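PDB 4R81: NADH dehydrogenase from Methanothermobacter marburgensis, which binds flavin mononucleotide and probably transfers electrons from NADH or NADPH to quinones. Local coordinates for residues 11-16 with 41-46; 17-22 with 88-93; 5-10 with 77-82; 70-75 with 104-109. All coordinates share one frame; numbering follows the deposited sequence.

Contact 1 of 4, residues 11-16 with 41-46. With FMN (flavin mononucleotide), chain E.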
# COMPACT_ATOMS: atom_id res chain seq x y z
N ALA A 11 3.86 5.36 -11.57
CA ALA A 11 3.80 3.94 -11.24
C ALA A 11 2.74 3.18 -12.04
O ALA A 11 1.58 3.16 -11.66
CB ALA A 11 3.53 3.78 -9.74
N HIS A 12 3.16 2.54 -13.14
CA HIS A 12 2.26 1.70 -13.93
C HIS A 12 3.07 0.78 -14.84
O HIS A 12 4.01 1.23 -15.49
CB HIS A 12 1.30 2.55 -14.78
CG HIS A 12 0.08 1.80 -15.23
ND1 HIS A 12 0.14 0.74 -16.11
CD2 HIS A 12 -1.22 1.96 -14.91
CE1 HIS A 12 -1.08 0.28 -16.32
NE2 HIS A 12 -1.93 1.00 -15.60
N PRO A 13 2.71 -0.51 -14.89
CA PRO A 13 3.51 -1.43 -15.71
C PRO A 13 3.33 -1.27 -17.22
O PRO A 13 4.22 -1.66 -17.98
CB PRO A 13 3.01 -2.83 -15.27
CG PRO A 13 1.62 -2.58 -14.75
CD PRO A 13 1.68 -1.21 -14.10
N SER A 14 2.21 -0.71 -17.65
CA SER A 14 1.86 -0.78 -19.05
C SER A 14 2.37 0.40 -19.85
O SER A 14 2.34 1.53 -19.38
CB SER A 14 0.34 -0.91 -19.22
OG SER A 14 0.01 -1.18 -20.57
N ARG A 15 2.86 0.11 -21.06
CA ARG A 15 3.30 1.14 -22.00
C ARG A 15 2.16 2.10 -22.31
O ARG A 15 2.36 3.30 -22.46
CB ARG A 15 3.83 0.49 -23.28
CG ARG A 15 3.78 1.40 -24.49
CD ARG A 15 4.46 0.78 -25.70
NE ARG A 15 5.92 0.85 -25.61
CZ ARG A 15 6.75 0.27 -26.46
NH1 ARG A 15 6.28 -0.45 -27.47
NH2 ARG A 15 8.06 0.39 -26.30
N LYS A 16 0.95 1.55 -22.40
CA LYS A 16 -0.23 2.35 -22.65
C LYS A 16 -1.29 2.07 -21.58
O LYS A 16 -1.66 0.92 -21.34
CB LYS A 16 -0.78 2.08 -24.05
CG LYS A 16 0.16 2.50 -25.17
CD LYS A 16 -0.48 2.36 -26.53
CE LYS A 16 -0.38 0.94 -27.06
NZ LYS A 16 1.01 0.61 -27.51
N ASP A 41 9.84 6.97 -13.87
CA ASP A 41 8.95 5.89 -14.29
C ASP A 41 9.47 4.63 -13.61
O ASP A 41 10.38 3.96 -14.11
CB ASP A 41 8.99 5.76 -15.83
CG ASP A 41 7.98 4.75 -16.38
OD1 ASP A 41 7.67 3.75 -15.71
OD2 ASP A 41 7.50 4.95 -17.53
N LEU A 42 8.90 4.33 -12.44
CA LEU A 42 9.46 3.31 -11.57
C LEU A 42 9.56 1.93 -12.21
O LEU A 42 10.52 1.21 -11.97
CB LEU A 42 8.67 3.23 -10.26
CG LEU A 42 8.68 4.49 -9.39
CD1 LEU A 42 7.88 4.28 -8.12
CD2 LEU A 42 10.12 4.89 -9.04
N TYR A 43 8.59 1.57 -13.04
CA TYR A 43 8.65 0.28 -13.74
C TYR A 43 9.76 0.26 -14.78
O TYR A 43 10.52 -0.71 -14.86
CB TYR A 43 7.31 -0.07 -14.38
CG TYR A 43 6.37 -0.87 -13.51
CD1 TYR A 43 6.35 -2.26 -13.57
CD2 TYR A 43 5.48 -0.24 -12.65
CE1 TYR A 43 5.48 -3.00 -12.78
CE2 TYR A 43 4.61 -0.97 -11.86
CZ TYR A 43 4.61 -2.35 -11.94
OH TYR A 43 3.74 -3.08 -11.17
N ARG A 44 9.87 1.34 -15.56
CA ARG A 44 10.94 1.47 -16.55
C ARG A 44 12.31 1.43 -15.90
O ARG A 44 13.27 0.94 -16.48
CB ARG A 44 10.83 2.79 -17.32
CG ARG A 44 9.90 2.77 -18.51
CD ARG A 44 10.35 3.78 -19.56
NE ARG A 44 11.21 3.17 -20.57
CZ ARG A 44 12.51 3.42 -20.72
NH1 ARG A 44 13.13 4.29 -19.93
NH2 ARG A 44 13.19 2.79 -21.67
N MET A 45 12.39 1.98 -14.70
CA MET A 45 13.65 2.07 -13.97
C MET A 45 14.07 0.75 -13.36
O MET A 45 15.17 0.65 -12.82
CB MET A 45 13.52 3.09 -12.84
CG MET A 45 13.37 4.53 -13.32
SD MET A 45 12.83 5.65 -12.00
CE MET A 45 14.02 5.24 -10.73
N ASN A 46 13.20 -0.26 -13.45
CA ASN A 46 13.41 -1.52 -12.73
C ASN A 46 13.63 -1.27 -11.23
O ASN A 46 14.45 -1.93 -10.58
CB ASN A 46 14.57 -2.32 -13.33
CG ASN A 46 14.34 -2.65 -14.79
OD1 ASN A 46 15.02 -2.13 -15.68
ND2 ASN A 46 13.39 -3.54 -15.05
N1 FMN E . -10.49 0.78 -8.69
C2 FMN E . -11.02 1.28 -7.51
O2 FMN E . -11.83 2.20 -7.55
N3 FMN E . -10.64 0.76 -6.29
C4 FMN E . -9.72 -0.27 -6.23
O4 FMN E . -9.39 -0.71 -5.14
C4A FMN E . -9.18 -0.78 -7.41
N5 FMN E . -8.28 -1.83 -7.38
C5A FMN E . -7.74 -2.31 -8.56
C6 FMN E . -6.82 -3.35 -8.52
C7 FMN E . -6.28 -3.86 -9.70
C7M FMN E . -5.26 -4.97 -9.66
C8 FMN E . -6.67 -3.33 -10.93
C8M FMN E . -6.10 -3.87 -12.21
C9 FMN E . -7.60 -2.30 -10.96
C9A FMN E . -8.14 -1.78 -9.78
N10 FMN E . -9.07 -0.75 -9.81
C10 FMN E . -9.58 -0.25 -8.63
C1' FMN E . -9.49 -0.13 -11.10
C2' FMN E . -8.32 0.77 -11.51
O2' FMN E . -8.16 1.87 -10.63
C3' FMN E . -8.45 1.20 -12.96
O3' FMN E . -8.18 0.05 -13.74
C4' FMN E . -7.44 2.29 -13.30
O4' FMN E . -7.74 3.50 -12.63
C5' FMN E . -7.38 2.56 -14.79
O5' FMN E . -6.23 3.35 -15.01
P FMN E . -5.01 2.71 -15.83
O1P FMN E . -5.49 2.49 -17.25
O2P FMN E . -3.84 3.67 -15.82
O3P FMN E . -4.65 1.38 -15.21
O HOH W 1 6.14 3.07 -13.59
O HOH W 2 6.04 2.09 -17.10
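Tyr43 chi1 of -91°, turned some 30° from the staggered position near -60°, sets CG, and chi2 of -93° turns the ring so that one face meets Pro13, while His12, its CG anti to the backbone N (chi1 -160°), holds its imidazole against the flavin phosphate. Pro13 CB stands 3.8 Å from the Tyr43 ring centroid, a CH-pi contact over the face, and Pro13 CA also lies above the ring. The two side chains run side by side, pointing the same way, and Tyr43 CD2 comes within 3.4 Å of His12 C. Both segments are loops at the C-terminal ends of adjacent parallel strands, 5-10 and 36-41, the edge where a flavodoxin-like fold holds its FMN. Two waters bridge the rest: water 1 takes the N-H groups of His12 and Tyr43, and water 2 donates to His12 O and to Asp41 OD1, each at 2.7 Å. Asp41 OD1 also accepts from Arg44 N, closing an Asx motif, while Asp41 OD2 forms a salt bridge with Arg20. The imidazole is held at both nitrogens: Ser14 N donates to His12 ND1 in the ring plane (3.0 Å), and His12 NE2 donates to FMN O3P at 2.8 Å. Tyr56 of the second subunit meets this ring edge-to-face.

Contact 2 of 4, residues 17-22 with 88-93. With FMN (flavin mononucleotide), chain E.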
# COMPACT_ATOMS: atom_id res chain seq x y z
N SER A 17 -1.75 3.13 -20.93
CA SER A 17 -2.79 3.03 -19.92
C SER A 17 -3.34 4.43 -19.74
O SER A 17 -2.78 5.39 -20.25
CB SER A 17 -2.21 2.55 -18.59
OG SER A 17 -1.32 3.51 -18.05
N PHE A 18 -4.44 4.54 -19.02
CA PHE A 18 -4.98 5.87 -18.75
C PHE A 18 -3.99 6.69 -17.92
O PHE A 18 -3.85 7.89 -18.14
CB PHE A 18 -6.34 5.78 -18.06
CG PHE A 18 -6.96 7.11 -17.77
CD1 PHE A 18 -7.32 7.97 -18.80
CD2 PHE A 18 -7.17 7.51 -16.47
CE1 PHE A 18 -7.90 9.21 -18.53
CE2 PHE A 18 -7.73 8.74 -16.18
CZ PHE A 18 -8.10 9.59 -17.21
N SER A 19 -3.29 6.03 -17.00
CA SER A 19 -2.34 6.74 -16.14
C SER A 19 -1.26 7.44 -16.98
O SER A 19 -0.81 8.54 -16.66
CB SER A 19 -1.71 5.78 -15.13
OG SER A 19 -2.65 5.42 -14.13
N ARG A 20 -0.85 6.79 -18.07
CA ARG A 20 0.12 7.38 -18.98
C ARG A 20 -0.42 8.66 -19.64
O ARG A 20 0.30 9.64 -19.80
CB ARG A 20 0.54 6.37 -20.05
CG ARG A 20 1.61 6.88 -21.00
CD ARG A 20 2.99 6.71 -20.41
NE ARG A 20 3.25 5.31 -20.04
CZ ARG A 20 4.36 4.90 -19.44
NH1 ARG A 20 5.31 5.78 -19.15
NH2 ARG A 20 4.53 3.62 -19.13
N GLU A 21 -1.70 8.65 -20.00
CA GLU A 21 -2.34 9.83 -20.56
C GLU A 21 -2.46 10.92 -19.50
O GLU A 21 -2.37 12.11 -19.81
CB GLU A 21 -3.71 9.49 -21.14
CG GLU A 21 -3.67 8.39 -22.19
CD GLU A 21 -5.03 8.12 -22.79
OE1 GLU A 21 -5.56 9.01 -23.48
OE2 GLU A 21 -5.58 7.02 -22.56
N VAL A 22 -2.68 10.51 -18.25
CA VAL A 22 -2.73 11.44 -17.13
C VAL A 22 -1.38 12.13 -16.97
O VAL A 22 -1.33 13.35 -16.77
CB VAL A 22 -3.15 10.73 -15.84
CG1 VAL A 22 -2.92 11.63 -14.61
CG2 VAL A 22 -4.61 10.32 -15.93
N ILE A 88 1.62 9.82 -9.69
CA ILE A 88 0.62 9.46 -10.68
C ILE A 88 0.56 7.94 -10.78
O ILE A 88 1.55 7.28 -11.10
CB ILE A 88 0.96 10.07 -12.06
CG1 ILE A 88 0.98 11.60 -11.96
CG2 ILE A 88 -0.04 9.59 -13.13
CD1 ILE A 88 1.35 12.31 -13.25
N TYR A 89 -0.61 7.39 -10.46
CA TYR A 89 -0.77 5.94 -10.34
C TYR A 89 -2.24 5.55 -10.38
O TYR A 89 -3.12 6.37 -10.11
CB TYR A 89 -0.12 5.44 -9.04
CG TYR A 89 -0.72 6.04 -7.79
CD1 TYR A 89 -0.24 7.24 -7.28
CD2 TYR A 89 -1.78 5.43 -7.12
CE1 TYR A 89 -0.77 7.82 -6.14
CE2 TYR A 89 -2.33 6.00 -5.98
CZ TYR A 89 -1.82 7.20 -5.49
OH TYR A 89 -2.35 7.78 -4.37
N PRO A 90 -2.52 4.29 -10.74
CA PRO A 90 -3.87 3.75 -10.60
C PRO A 90 -4.15 3.24 -9.18
O PRO A 90 -3.24 2.72 -8.51
CB PRO A 90 -3.86 2.57 -11.56
CG PRO A 90 -2.45 2.07 -11.51
CD PRO A 90 -1.60 3.32 -11.36
N LEU A 91 -5.39 3.37 -8.75
CA LEU A 91 -5.82 2.87 -7.45
C LEU A 91 -5.96 1.37 -7.53
O LEU A 91 -6.79 0.87 -8.28
CB LEU A 91 -7.17 3.48 -7.08
CG LEU A 91 -7.57 3.24 -5.63
CD1 LEU A 91 -6.46 3.79 -4.73
CD2 LEU A 91 -8.91 3.88 -5.30
N TRP A 92 -5.15 0.65 -6.75
CA TRP A 92 -5.20 -0.81 -6.68
C TRP A 92 -5.43 -1.24 -5.24
O TRP A 92 -4.57 -1.02 -4.38
CB TRP A 92 -3.90 -1.45 -7.19
CG TRP A 92 -3.67 -1.36 -8.67
CD1 TRP A 92 -4.54 -0.89 -9.61
CD2 TRP A 92 -2.48 -1.74 -9.37
NE1 TRP A 92 -3.96 -0.95 -10.86
CE2 TRP A 92 -2.70 -1.47 -10.74
CE3 TRP A 92 -1.25 -2.29 -8.97
CZ2 TRP A 92 -1.73 -1.73 -11.72
CZ3 TRP A 92 -0.29 -2.54 -9.94
CH2 TRP A 92 -0.53 -2.25 -11.30
N TRP A 93 -6.56 -1.88 -4.97
CA TRP A 93 -6.91 -2.30 -3.61
C TRP A 93 -6.76 -1.15 -2.62
O TRP A 93 -6.23 -1.29 -1.51
CB TRP A 93 -6.16 -3.60 -3.22
CG TRP A 93 -6.55 -4.66 -4.23
CD1 TRP A 93 -5.80 -5.12 -5.27
CD2 TRP A 93 -7.83 -5.29 -4.35
NE1 TRP A 93 -6.52 -6.03 -6.01
CE2 TRP A 93 -7.77 -6.15 -5.47
CE3 TRP A 93 -9.01 -5.23 -3.60
CZ2 TRP A 93 -8.86 -6.94 -5.86
CZ3 TRP A 93 -10.09 -6.01 -3.99
CH2 TRP A 93 -10.00 -6.86 -5.11
N1 FMN E . -10.49 0.78 -8.69
C2 FMN E . -11.02 1.28 -7.51
O2 FMN E . -11.83 2.20 -7.55
N3 FMN E . -10.64 0.76 -6.29
C4 FMN E . -9.72 -0.27 -6.23
O4 FMN E . -9.39 -0.71 -5.14
C4A FMN E . -9.18 -0.78 -7.41
N5 FMN E . -8.28 -1.83 -7.38
C5A FMN E . -7.74 -2.31 -8.56
C6 FMN E . -6.82 -3.35 -8.52
C7 FMN E . -6.28 -3.86 -9.70
C7M FMN E . -5.26 -4.97 -9.66
C8 FMN E . -6.67 -3.33 -10.93
C8M FMN E . -6.10 -3.87 -12.21
C9 FMN E . -7.60 -2.30 -10.96
C9A FMN E . -8.14 -1.78 -9.78
N10 FMN E . -9.07 -0.75 -9.81
C10 FMN E . -9.58 -0.25 -8.63
C1' FMN E . -9.49 -0.13 -11.10
C2' FMN E . -8.32 0.77 -11.51
O2' FMN E . -8.16 1.87 -10.63
C3' FMN E . -8.45 1.20 -12.96
O3' FMN E . -8.18 0.05 -13.74
C4' FMN E . -7.44 2.29 -13.30
O4' FMN E . -7.74 3.50 -12.63
C5' FMN E . -7.38 2.56 -14.79
O5' FMN E . -6.23 3.35 -15.01
P FMN E . -5.01 2.71 -15.83
O1P FMN E . -5.49 2.49 -17.25
O2P FMN E . -3.84 3.67 -15.82
O3P FMN E . -4.65 1.38 -15.21
O HOH W 3 -3.39 7.88 -12.86
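Helix 18-22 runs nearly antiparallel to strand 88-90, at 160° with the axes 8.1 Å apart, and the CA atoms of Ser19 and Tyr89 are the nearest pair, 6.1 Å apart. Val22 CG1 and Ile88 CG2 touch at 3.8 Å as their side chains slide past each other in opposite directions. Ser19 OG rests 3.6 Å from Pro90 CD, and water 3 links it to Tyr89 O, the latter bond weak. With OG beside its own backbone N (chi1 -72°), Ser19 gives two bonds to one phosphate oxygen, from N and from OG to FMN O2P, each 2.7 Å. Phe18 N donates to FMN O1P, so the helix N terminus, with Ser17 as N-cap, probably helps to offset the phosphate charge. Beyond the strand, Leu91 O accepts from FMN O2' and Trp93 N donates to FMN N5 at 3.0 Å. Trp92 puts one indole face against the dimethylbenzene end, CD1 lying 3.4 Å from FMN C7, and Pro90 CG backs the opposite face; an alanine here would probably open a gap beside that end and leave Pro90 CG without the face it packs on. Strand 84-90 lies between strands 5-10 and 129-135, while helix 18-32 also packs on helix 185-197 through Phe18.

Contact 3 of 4, residues 5-10 with 77-82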
# COMPACT_ATOMS: atom_id res chain seq x y z
N HIS A 5 10.18 23.32 -10.44
CA HIS A 5 10.59 22.03 -10.98
C HIS A 5 9.89 20.92 -10.22
O HIS A 5 9.89 20.90 -8.98
CB HIS A 5 12.10 21.85 -10.92
CG HIS A 5 12.56 20.53 -11.44
ND1 HIS A 5 12.61 20.24 -12.79
CD2 HIS A 5 12.95 19.40 -10.80
CE1 HIS A 5 13.03 19.00 -12.95
NE2 HIS A 5 13.24 18.47 -11.76
N VAL A 6 9.29 19.99 -10.95
CA VAL A 6 8.55 18.89 -10.33
C VAL A 6 9.24 17.56 -10.58
O VAL A 6 9.57 17.24 -11.72
CB VAL A 6 7.14 18.78 -10.91
CG1 VAL A 6 6.29 17.84 -10.06
CG2 VAL A 6 6.50 20.15 -10.98
N TYR A 7 9.44 16.77 -9.52
CA TYR A 7 9.84 15.39 -9.71
C TYR A 7 8.58 14.53 -9.62
O TYR A 7 7.88 14.53 -8.60
CB TYR A 7 10.93 14.93 -8.71
CG TYR A 7 11.37 13.49 -8.90
CD1 TYR A 7 11.72 13.01 -10.17
CD2 TYR A 7 11.45 12.61 -7.83
CE1 TYR A 7 12.12 11.69 -10.36
CE2 TYR A 7 11.85 11.29 -8.00
CZ TYR A 7 12.19 10.83 -9.27
OH TYR A 7 12.58 9.53 -9.47
N ILE A 8 8.30 13.84 -10.72
CA ILE A 8 7.05 13.11 -10.89
C ILE A 8 7.30 11.62 -10.81
O ILE A 8 7.99 11.03 -11.66
CB ILE A 8 6.42 13.41 -12.27
CG1 ILE A 8 6.22 14.92 -12.47
CG2 ILE A 8 5.11 12.66 -12.41
CD1 ILE A 8 5.83 15.30 -13.89
N LEU A 9 6.75 11.00 -9.77
CA LEU A 9 6.82 9.55 -9.62
C LEU A 9 5.64 8.94 -10.36
O LEU A 9 4.49 9.25 -10.07
CB LEU A 9 6.77 9.15 -8.14
CG LEU A 9 8.00 9.40 -7.26
CD1 LEU A 9 9.24 8.81 -7.93
CD2 LEU A 9 8.20 10.89 -6.94
N PHE A 10 5.95 8.08 -11.32
CA PHE A 10 4.93 7.45 -12.13
C PHE A 10 4.99 5.95 -11.93
O PHE A 10 6.05 5.33 -12.10
CB PHE A 10 5.14 7.81 -13.60
CG PHE A 10 4.17 7.15 -14.53
CD1 PHE A 10 2.89 7.64 -14.69
CD2 PHE A 10 4.54 6.02 -15.25
CE1 PHE A 10 1.99 7.03 -15.55
CE2 PHE A 10 3.65 5.40 -16.10
CZ PHE A 10 2.37 5.91 -16.26
N GLU A 77 18.56 12.85 -4.66
CA GLU A 77 19.07 13.91 -5.54
C GLU A 77 17.98 14.48 -6.43
O GLU A 77 17.88 15.70 -6.61
CB GLU A 77 20.23 13.39 -6.39
CG GLU A 77 21.48 13.05 -5.62
CD GLU A 77 22.67 12.86 -6.53
OE1 GLU A 77 22.76 13.57 -7.55
OE2 GLU A 77 23.53 11.99 -6.23
N ARG A 78 17.17 13.60 -7.01
CA ARG A 78 16.06 14.02 -7.86
C ARG A 78 15.06 14.89 -7.10
O ARG A 78 14.62 15.93 -7.60
CB ARG A 78 15.36 12.80 -8.47
CG ARG A 78 16.24 12.04 -9.46
CD ARG A 78 15.61 10.73 -9.89
NE ARG A 78 16.46 10.00 -10.83
CZ ARG A 78 16.06 8.97 -11.56
NH1 ARG A 78 14.81 8.55 -11.48
NH2 ARG A 78 16.91 8.37 -12.38
N ILE A 79 14.71 14.47 -5.89
CA ILE A 79 13.84 15.26 -5.02
C ILE A 79 14.50 16.60 -4.67
O ILE A 79 13.84 17.65 -4.62
CB ILE A 79 13.47 14.47 -3.75
CG1 ILE A 79 12.73 13.18 -4.13
CG2 ILE A 79 12.65 15.32 -2.79
CD1 ILE A 79 12.55 12.19 -2.98
N GLY A 80 15.81 16.56 -4.43
CA GLY A 80 16.54 17.76 -4.07
C GLY A 80 16.50 18.85 -5.12
O GLY A 80 16.55 20.04 -4.79
N ARG A 81 16.40 18.45 -6.39
CA ARG A 81 16.36 19.41 -7.50
C ARG A 81 14.97 20.02 -7.65
O ARG A 81 14.80 21.01 -8.36
CB ARG A 81 16.77 18.75 -8.82
CG ARG A 81 18.21 18.23 -8.83
CD ARG A 81 18.71 17.95 -10.24
NE ARG A 81 18.11 16.76 -10.85
CZ ARG A 81 18.63 15.54 -10.77
NH1 ARG A 81 19.75 15.33 -10.09
NH2 ARG A 81 18.02 14.52 -11.36
N ALA A 82 13.99 19.44 -6.96
CA ALA A 82 12.60 19.80 -7.16
C ALA A 82 12.04 20.78 -6.14
O ALA A 82 12.49 20.85 -4.99
CB ALA A 82 11.73 18.55 -7.21
O HOH W 4 14.23 16.14 -10.44
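In this flavodoxin-like alpha/beta fold, helix 70-80 packs on the parallel sheet, and the contact joins its C-terminal end and the turn after it to the first strand, 5-10. Tyr7 contributes the largest share, meeting Arg78, Ile79 and Ala82. Tyr7 CG is anti to the backbone N, and the ring lies against the helix, where Arg78 CB sits over the ring centre, 3.7 Å from the centroid and only 6° off the normal, in a CH-pi contact. The Arg78 chain runs extended from CG to NE past the phenol, with CD 3.5 Å from Tyr7 CZ. Its guanidinium, turned 79° from the ring plane, reaches the hydroxyl by its edge: Arg78 NH1 donates to Tyr7 OH at 3.2 Å, nearly straight at 166°, with the oxygen close to the guanidinium plane. Tyr7 OH is thus held by two residues of the helix, Arg78 through NH1 and Glu75 through OE1; Arg78 NE pairs separately with Glu74 OE2. Ile79 CG1 adds an apolar touch at Tyr7 CD2. Where the helix gives way to the turn, Ala82 CB fits beside the strand backbone, close to His5 O and Tyr7 N. The His5 imidazole presents its edge to Ala82 CA, and its ND1 is bonded to Thr36. Water 4 links His5 NE2 to the helix backbone, donating to Arg78 O at 2.9 Å.

Contact 4 of 4, residues 70-75 with 104-109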
# COMPACT_ATOMS: atom_id res chain seq x y z
N GLU A 70 22.59 3.07 -3.46
CA GLU A 70 22.78 4.03 -4.54
C GLU A 70 21.48 4.48 -5.20
O GLU A 70 21.34 5.65 -5.57
CB GLU A 70 23.77 3.49 -5.58
CG GLU A 70 25.23 3.55 -5.14
CD GLU A 70 26.10 2.52 -5.83
OE1 GLU A 70 25.58 1.43 -6.17
OE2 GLU A 70 27.31 2.79 -6.01
N ASP A 71 20.52 3.58 -5.34
CA ASP A 71 19.28 3.94 -6.01
C ASP A 71 18.46 4.91 -5.17
O ASP A 71 17.83 5.83 -5.70
CB ASP A 71 18.47 2.70 -6.44
CG ASP A 71 18.14 1.76 -5.29
OD1 ASP A 71 18.68 1.93 -4.17
OD2 ASP A 71 17.33 0.84 -5.52
N VAL A 72 18.50 4.72 -3.85
CA VAL A 72 17.85 5.64 -2.92
C VAL A 72 18.52 7.01 -2.94
O VAL A 72 17.85 8.05 -2.95
CB VAL A 72 17.80 5.06 -1.49
CG1 VAL A 72 17.24 6.08 -0.51
CG2 VAL A 72 16.95 3.79 -1.47
N MET A 73 19.86 7.02 -2.96
CA MET A 73 20.61 8.27 -3.03
C MET A 73 20.23 9.07 -4.27
O MET A 73 20.08 10.29 -4.21
CB MET A 73 22.12 8.00 -3.00
CG MET A 73 22.59 7.30 -1.74
SD MET A 73 24.37 7.01 -1.73
CE MET A 73 24.97 8.68 -1.51
N GLU A 74 20.07 8.37 -5.39
CA GLU A 74 19.66 9.01 -6.64
C GLU A 74 18.26 9.62 -6.53
O GLU A 74 18.02 10.71 -7.06
CB GLU A 74 19.72 8.01 -7.81
CG GLU A 74 18.97 8.45 -9.06
CD GLU A 74 19.67 9.57 -9.82
OE1 GLU A 74 20.87 9.82 -9.55
OE2 GLU A 74 19.02 10.20 -10.69
N GLU A 75 17.35 8.94 -5.85
CA GLU A 75 16.01 9.49 -5.65
C GLU A 75 16.08 10.77 -4.82
O GLU A 75 15.38 11.75 -5.10
CB GLU A 75 15.08 8.46 -5.01
CG GLU A 75 14.79 7.26 -5.91
CD GLU A 75 14.20 7.67 -7.25
OE1 GLU A 75 13.07 8.22 -7.27
OE2 GLU A 75 14.88 7.45 -8.29
N PHE A 104 8.06 4.45 -1.19
CA PHE A 104 7.97 5.08 0.12
C PHE A 104 8.78 4.29 1.16
O PHE A 104 9.57 4.89 1.91
CB PHE A 104 6.51 5.22 0.58
CG PHE A 104 5.72 6.24 -0.20
CD1 PHE A 104 5.99 7.60 -0.07
CD2 PHE A 104 4.70 5.85 -1.06
CE1 PHE A 104 5.28 8.54 -0.79
CE2 PHE A 104 3.98 6.79 -1.79
CZ PHE A 104 4.26 8.14 -1.65
N ASP A 105 8.61 2.97 1.19
CA ASP A 105 9.30 2.13 2.18
C ASP A 105 10.81 2.35 2.14
O ASP A 105 11.47 2.42 3.18
CB ASP A 105 9.03 0.63 1.94
CG ASP A 105 7.57 0.24 2.10
OD1 ASP A 105 6.78 1.01 2.68
OD2 ASP A 105 7.22 -0.87 1.63
N ARG A 106 11.34 2.45 0.92
CA ARG A 106 12.79 2.50 0.71
C ARG A 106 13.38 3.91 0.64
O ARG A 106 14.56 4.10 0.97
CB ARG A 106 13.15 1.73 -0.57
CG ARG A 106 12.78 0.24 -0.53
CD ARG A 106 13.42 -0.51 -1.69
NE ARG A 106 14.87 -0.39 -1.63
CZ ARG A 106 15.64 0.09 -2.62
NH1 ARG A 106 15.11 0.45 -3.77
NH2 ARG A 106 16.95 0.18 -2.44
N VAL A 107 12.58 4.88 0.21
CA VAL A 107 13.11 6.21 -0.06
C VAL A 107 12.88 7.15 1.11
O VAL A 107 13.68 8.04 1.36
CB VAL A 107 12.58 6.77 -1.41
CG1 VAL A 107 13.10 8.19 -1.68
CG2 VAL A 107 12.97 5.83 -2.55
N TRP A 108 11.80 6.93 1.86
CA TRP A 108 11.53 7.77 3.03
C TRP A 108 12.35 7.27 4.22
O TRP A 108 11.82 6.64 5.14
CB TRP A 108 10.04 7.75 3.37
CG TRP A 108 9.10 8.75 2.68
CD1 TRP A 108 7.78 8.93 2.97
CD2 TRP A 108 9.40 9.70 1.62
NE1 TRP A 108 7.24 9.90 2.17
CE2 TRP A 108 8.20 10.40 1.34
CE3 TRP A 108 10.55 10.03 0.88
CZ2 TRP A 108 8.12 11.40 0.36
CZ3 TRP A 108 10.47 11.03 -0.09
CH2 TRP A 108 9.26 11.70 -0.34
N THR A 109 13.65 7.55 4.21
CA THR A 109 14.59 6.95 5.16
C THR A 109 14.79 7.75 6.43
O THR A 109 14.58 8.97 6.45
CB THR A 109 15.97 6.71 4.49
OG1 THR A 109 16.43 7.93 3.90
CG2 THR A 109 15.83 5.67 3.41
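Val72 packs tightly on Arg106, and Glu75 on Val107, whereas the partly exposed Asp71 forms a salt bridge with the buried Arg106. Val72 directs its CG2 at the backbone of the facing helix, 3.4 Å from Arg106 O, and the same methyl lies over one face of the Arg106 guanidinium. Glu75 CB meets Val107 CG1 at 3.9 Å, the two side chains crossing at about a right angle. The carboxylate of this buried glutamate turns to other partners, OE1 being bonded by Tyr7 and Trp103. Packing is looser at Val72 CG1, which comes only within 4.2 Å of Val107 CA and of Thr109 CG2. On the solvent side, Asp71 CG stands between its backbone N and carbonyl carbon (chi1 57°), and Arg106 grips the carboxylate end-on with two nitrogens. Arg106 NH2 donates to the syn lone pair of Asp71 OD1 at 3.0 Å, and Arg106 NH1 reaches Asp71 OD2 at 2.9 Å from above the carboxylate plane, the two flat groups being 42° apart. Arg106 NE is paired with Glu55 and NH1 also bonds Arg48 O. An alanine in place of Asp71 removes the carboxylate that both NH1 and NH2 hold, and the guanidinium, still kept by Glu55 and Arg48 O, would probably be less firmly fixed and its charge less well balanced. Neighbouring Asp105 lines an FMN pocket and bonds Ala98 of the second subunit, placing this junction of helices 70-80 and 98-107 beside the flavin site of a flavodoxin-like dimer.

In the fold
From the N terminus, strand 5-10 enters contact 3, which closes its long loop only when the chain returns at 77-82. Within that loop lies contact 1, where the turn after strand 5-10 meets the turn after strand 36-41. Contact 2 opens next, at the start of helix 18-32, and closes at 88-93 at the end of strand 84-90, so it crosses both contacts 1 and 3. Contact 4 opens at 70-75, after contact 1 has closed, and ends at 104-109, crossing contacts 2 and 3. Contacts 1 and 2 join the strand ends around FMN; contacts 3 and 4 share helix 70-80, fastening it to the sheet and to helix 98-107.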